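Local coordinates for protein FACT complex subunit SPT16 (Ashbya gossypii, PDB 6A8M) that probably reorganises nucleosomes as a histone-chaperone subunit of the FACT complex in transcription, replication and DNA repair, and is represented here by its N-terminal domain, at residues Val34-Gly38 with Thr49-His53; Phe118-Val122 with Glu147-Val151. The contacts are given in a common frame with arbitrary orientation. Numbering follows the deposited sequence.

Contact 1. Residues Val34-Gly38 with Thr49-His53; sequences VFILG and TTILH
The ring of F35 (chi1 m) lies with one face under L52 CD2, a CH-pi contact in which CD2 stands 3.5 Å from the F35 ring centroid, 19° off the normal, and 3.4 Å from F35 CD2. F35 and L37 belong to an extended strand, so both point toward helix 49-53 while I36 between them points away. The strand crosses the helix almost at right angles (signed angle -95°), with the axes 8.8 Å apart and the closest CA pair, F35 and T49, 6.1 Å apart. T49, in the m rotamer, fits its methyl between the two strand side chains: T49 CG2 is 3.9 Å from F35 CB and 4.1 Å from L37 CB. One turn on, H53 (chi1 m; its N bonds to T49 O, 3.0 Å) offers a ring face to L37 CD1, 3.4 Å from the H53 ring centroid; H53 ND1 is held by the backbone N of F61.

The direct contacts are mainly apolar or CH-pi, and two waters add polar bridges. Water 1 donates to F35 O (2.7 Å) and is hydrogen-bonded to H53 NE2 (2.9 Å); water 2 accepts from I36 N (2.8 Å) and donates to T49 OG1 (2.7 Å). Both bind the peptide group joining F35 to I36, on the central strand, whose other backbone bonds include V34 to G133 and F35 to I66. Helix 48-57, nearly perpendicular to strand 32-37, covers one face of the mixed sheet as one layer of the alpha/beta N-terminal lobe of Spt16, a domain of the AMP_N-like clan.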
loop_
_atom_site.group_PDB
_atom_site.type_symbol
_atom_site.label_atom_id
_atom_site.label_comp_id
_atom_site.label_asym_id
_atom_site.label_seq_id
_atom_site.Cartn_x
_atom_site.Cartn_y
_atom_site.Cartn_z
ATOM N N VAL A 34 -19.310 10.714 3.472
ATOM C CA VAL A 34 -20.079 9.590 2.936
ATOM C C VAL A 34 -19.177 8.720 2.061
ATOM O O VAL A 34 -18.570 9.217 1.105
ATOM C CB VAL A 34 -21.304 10.051 2.126
ATOM C CG1 VAL A 34 -22.087 8.830 1.669
ATOM C CG2 VAL A 34 -22.208 11.001 2.958
ATOM N N PHE A 35 -19.122 7.419 2.371
ATOM C CA PHE A 35 -18.355 6.438 1.609
ATOM C C PHE A 35 -19.291 5.317 1.179
ATOM O O PHE A 35 -20.015 4.766 2.014
ATOM C CB PHE A 35 -17.202 5.864 2.444
ATOM C CG PHE A 35 -16.275 6.921 2.974
ATOM C CD1 PHE A 35 -15.280 7.425 2.165
ATOM C CD2 PHE A 35 -16.416 7.414 4.254
ATOM C CE1 PHE A 35 -14.421 8.409 2.625
ATOM C CE2 PHE A 35 -15.559 8.409 4.731
ATOM C CZ PHE A 35 -14.562 8.905 3.910
ATOM N N ILE A 36 -19.258 4.964 -0.107
ATOM C CA ILE A 36 -20.198 3.993 -0.660
ATOM C C ILE A 36 -19.400 2.911 -1.359
ATOM O O ILE A 36 -18.698 3.190 -2.338
ATOM C CB ILE A 36 -21.205 4.627 -1.636
ATOM C CG1 ILE A 36 -21.696 5.983 -1.119
ATOM C CG2 ILE A 36 -22.376 3.675 -1.870
ATOM C CD1 ILE A 36 -20.843 7.150 -1.574
ATOM N N LEU A 37 -19.533 1.678 -0.889
ATOM C CA LEU A 37 -18.847 0.550 -1.497
ATOM C C LEU A 37 -19.890 -0.247 -2.268
ATOM O O LEU A 37 -20.888 -0.684 -1.691
ATOM C CB LEU A 37 -18.156 -0.309 -0.435
ATOM C CG LEU A 37 -16.818 -0.901 -0.913
ATOM C CD1 LEU A 37 -15.970 -1.283 0.259
ATOM C CD2 LEU A 37 -17.023 -2.089 -1.874
ATOM N N GLY A 38 -19.678 -0.414 -3.569
ATOM C CA GLY A 38 -20.607 -1.223 -4.328
ATOM C C GLY A 38 -20.171 -2.673 -4.369
ATOM O O GLY A 38 -19.837 -3.253 -3.334
ATOM N N THR A 49 -12.206 3.847 -0.460
ATOM C CA THR A 49 -13.298 3.305 0.343
ATOM C C THR A 49 -12.990 1.890 0.793
ATOM O O THR A 49 -13.270 1.523 1.944
ATOM C CB THR A 49 -14.606 3.355 -0.444
ATOM O OG1 THR A 49 -14.867 4.716 -0.799
ATOM C CG2 THR A 49 -15.735 2.843 0.403
ATOM N N THR A 50 -12.378 1.096 -0.088
ATOM C CA THR A 50 -11.938 -0.242 0.301
ATOM C C THR A 50 -10.871 -0.180 1.376
ATOM O O THR A 50 -10.906 -0.952 2.339
ATOM C CB THR A 50 -11.417 -0.997 -0.925
ATOM O OG1 THR A 50 -12.470 -1.130 -1.877
ATOM C CG2 THR A 50 -10.876 -2.397 -0.524
ATOM N N ILE A 51 -9.906 0.734 1.232
ATOM C CA ILE A 51 -8.901 0.903 2.279
ATOM C C ILE A 51 -9.582 1.255 3.595
ATOM O O ILE A 51 -9.279 0.678 4.642
ATOM C CB ILE A 51 -7.870 1.968 1.864
ATOM C CG1 ILE A 51 -7.085 1.497 0.644
ATOM C CG2 ILE A 51 -6.904 2.264 3.008
ATOM C CD1 ILE A 51 -6.250 2.614 0.014
ATOM N N LEU A 52 -10.537 2.195 3.551
ATOM C CA LEU A 52 -11.243 2.594 4.761
ATOM C C LEU A 52 -11.916 1.395 5.424
ATOM O O LEU A 52 -11.833 1.229 6.653
ATOM C CB LEU A 52 -12.264 3.686 4.428
ATOM C CG LEU A 52 -13.076 4.189 5.636
ATOM C CD1 LEU A 52 -12.214 4.990 6.610
ATOM C CD2 LEU A 52 -14.184 5.029 5.074
ATOM N N HIS A 53 -12.552 0.522 4.630
ATOM C CA HIS A 53 -13.159 -0.680 5.208
ATOM C C HIS A 53 -12.111 -1.562 5.859
ATOM O O HIS A 53 -12.306 -2.050 6.978
ATOM C CB HIS A 53 -13.919 -1.483 4.154
ATOM C CG HIS A 53 -15.243 -0.894 3.806
ATOM N ND1 HIS A 53 -16.334 -1.665 3.485
ATOM C CD2 HIS A 53 -15.652 0.393 3.727
ATOM C CE1 HIS A 53 -17.367 -0.879 3.227
ATOM N NE2 HIS A 53 -16.973 0.377 3.352
HETATM O O HOH W 1 -18.992 2.289 2.550
HETATM O O HOH W 2 -17.087 6.149 -1.503
#

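Contact 2. Residues Phe118-Val122 with Glu147-Val151; sequences FEDLV and EWKGV
Two helices, 118-122 and 147-151, run in the same general direction, crossing at -38° with axes 10.2 Å apart; F118 and W148 (CA atoms 6.4 Å apart) and E119 and V151 (6.7 Å) set the register. F118, chi1 m, reaches toward the second helix and lays a ring face over W148 CB, 4.1 Å from the F118 ring centroid. The first bump is the W148 indole (chi1 t), held among F118, L121 and V122: its edge points toward the F118 face in an offset edge-to-face pair, planes at 82° and the centroids of the F118 ring and six-membered W148 ring 5.5 Å apart. L121 CD2 lies 4.0 Å from W148 CZ3, and V122 CG2 4.3 Å from W148 CH2. V151 is the second bump, entering the hollow between F118 and V122: V151 CG2 is 3.9 Å from F118 CB, and V151 CG1 3.7 Å from V122 CG2. Helices so inclined, packed together on one face of a beta-sheet, are characteristic of a layered alpha/beta fold.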
loop_
_atom_site.group_PDB
_atom_site.type_symbol
_atom_site.label_atom_id
_atom_site.label_comp_id
_atom_site.label_asym_id
_atom_site.label_seq_id
_atom_site.Cartn_x
_atom_site.Cartn_y
_atom_site.Cartn_z
ATOM N N PHE A 118 -31.365 6.035 1.443
ATOM C CA PHE A 118 -30.469 7.028 0.856
ATOM C C PHE A 118 -31.057 8.427 0.970
ATOM O O PHE A 118 -30.337 9.390 1.249
ATOM C CB PHE A 118 -30.199 6.710 -0.622
ATOM C CG PHE A 118 -29.483 5.410 -0.854
ATOM C CD1 PHE A 118 -28.649 4.866 0.114
ATOM C CD2 PHE A 118 -29.637 4.736 -2.061
ATOM C CE1 PHE A 118 -27.979 3.685 -0.099
ATOM C CE2 PHE A 118 -28.960 3.534 -2.290
ATOM C CZ PHE A 118 -28.130 3.011 -1.309
ATOM N N GLU A 119 -32.369 8.555 0.744
ATOM C CA GLU A 119 -33.024 9.852 0.882
ATOM C C GLU A 119 -32.971 10.332 2.329
ATOM O O GLU A 119 -32.650 11.500 2.588
ATOM C CB GLU A 119 -34.469 9.773 0.374
ATOM C CG GLU A 119 -34.542 9.636 -1.143
ATOM C CD GLU A 119 -35.889 9.146 -1.655
ATOM O OE1 GLU A 119 -36.755 8.759 -0.840
ATOM O OE2 GLU A 119 -36.080 9.151 -2.892
ATOM N N ASP A 120 -33.289 9.441 3.280
ATOM C CA ASP A 120 -33.118 9.735 4.709
ATOM C C ASP A 120 -31.705 10.217 5.010
ATOM O O ASP A 120 -31.508 11.199 5.736
ATOM C CB ASP A 120 -33.391 8.493 5.555
ATOM C CG ASP A 120 -34.820 8.040 5.509
ATOM O OD1 ASP A 120 -35.668 8.768 4.947
ATOM O OD2 ASP A 120 -35.075 6.933 6.045
ATOM N N LEU A 121 -30.700 9.517 4.476
ATOM C CA LEU A 121 -29.320 9.878 4.776
ATOM C C LEU A 121 -28.972 11.252 4.208
ATOM O O LEU A 121 -28.315 12.054 4.878
ATOM C CB LEU A 121 -28.369 8.812 4.244
ATOM C CG LEU A 121 -26.911 9.215 4.483
ATOM C CD1 LEU A 121 -26.551 9.096 5.963
ATOM C CD2 LEU A 121 -26.000 8.441 3.618
ATOM N N VAL A 122 -29.431 11.552 2.988
ATOM C CA VAL A 122 -29.227 12.885 2.417
ATOM C C VAL A 122 -29.815 13.972 3.323
ATOM O O VAL A 122 -29.239 15.059 3.452
ATOM C CB VAL A 122 -29.802 12.939 0.986
ATOM C CG1 VAL A 122 -30.316 14.319 0.666
ATOM C CG2 VAL A 122 -28.720 12.522 -0.004
ATOM N N GLU A 147 -28.023 3.207 -7.567
ATOM C CA GLU A 147 -29.160 3.906 -6.983
ATOM C C GLU A 147 -28.699 5.073 -6.112
ATOM O O GLU A 147 -29.297 6.158 -6.159
ATOM C CB GLU A 147 -30.044 2.941 -6.186
ATOM C CG GLU A 147 -31.031 2.141 -7.041
ATOM C CD GLU A 147 -32.257 1.657 -6.270
ATOM O OE1 GLU A 147 -32.168 1.520 -5.029
ATOM O OE2 GLU A 147 -33.310 1.407 -6.908
ATOM N N TRP A 148 -27.637 4.870 -5.314
ATOM C CA TRP A 148 -27.100 5.951 -4.487
ATOM C C TRP A 148 -26.675 7.156 -5.331
ATOM O O TRP A 148 -26.978 8.304 -4.982
ATOM C CB TRP A 148 -25.909 5.469 -3.640
ATOM C CG TRP A 148 -25.104 6.676 -3.155
ATOM C CD1 TRP A 148 -23.944 7.175 -3.688
ATOM C CD2 TRP A 148 -25.481 7.582 -2.106
ATOM N NE1 TRP A 148 -23.562 8.317 -3.016
ATOM C CE2 TRP A 148 -24.489 8.585 -2.037
ATOM C CE3 TRP A 148 -26.550 7.629 -1.207
ATOM C CZ2 TRP A 148 -24.535 9.620 -1.104
ATOM C CZ3 TRP A 148 -26.607 8.676 -0.285
ATOM C CH2 TRP A 148 -25.600 9.642 -0.234
ATOM N N LYS A 149 -25.927 6.920 -6.416
ATOM C CA LYS A 149 -25.450 8.036 -7.233
ATOM C C LYS A 149 -26.602 8.903 -7.734
ATOM O O LYS A 149 -26.469 10.129 -7.827
ATOM C CB LYS A 149 -24.627 7.526 -8.418
ATOM C CG LYS A 149 -24.008 8.649 -9.248
ATOM C CD LYS A 149 -22.889 8.141 -10.142
ATOM C CE LYS A 149 -22.287 9.276 -10.974
ATOM N NZ LYS A 149 -23.278 9.834 -11.925
ATOM N N GLY A 150 -27.744 8.290 -8.068
ATOM C CA GLY A 150 -28.883 9.087 -8.489
ATOM C C GLY A 150 -29.381 10.019 -7.398
ATOM O O GLY A 150 -29.742 11.172 -7.662
ATOM N N VAL A 151 -29.432 9.523 -6.165
ATOM C CA VAL A 151 -29.855 10.350 -5.042
ATOM C C VAL A 151 -28.852 11.464 -4.806
ATOM O O VAL A 151 -29.221 12.630 -4.621
ATOM C CB VAL A 151 -30.036 9.484 -3.784
ATOM C CG1 VAL A 151 -30.222 10.370 -2.552
ATOM C CG2 VAL A 151 -31.234 8.548 -3.958
#

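Overall arrangement
Both contacts belong to the N-terminal lobe and meet at W148: its NE1 lies 3.3 Å from I36 CD1, and its CZ2 3.8 Å from V34 CG1. Strand 32-37 thus separates two layers. F35 and L37 face helix 48-57 in contact 1, whereas V34 and I36 turn to helix 143-158, which pairs with helix 113-128 in contact 2. Contact 1 is the more deeply buried and joins strand to helix, with two waters bridging the strand backbone to T49 and H53; contact 2 joins helix to helix through aromatic and aliphatic packing, its margin partly exposed at E119 and E147. Helices on both faces of the sheet make the lobe an alpha/beta/alpha sandwich.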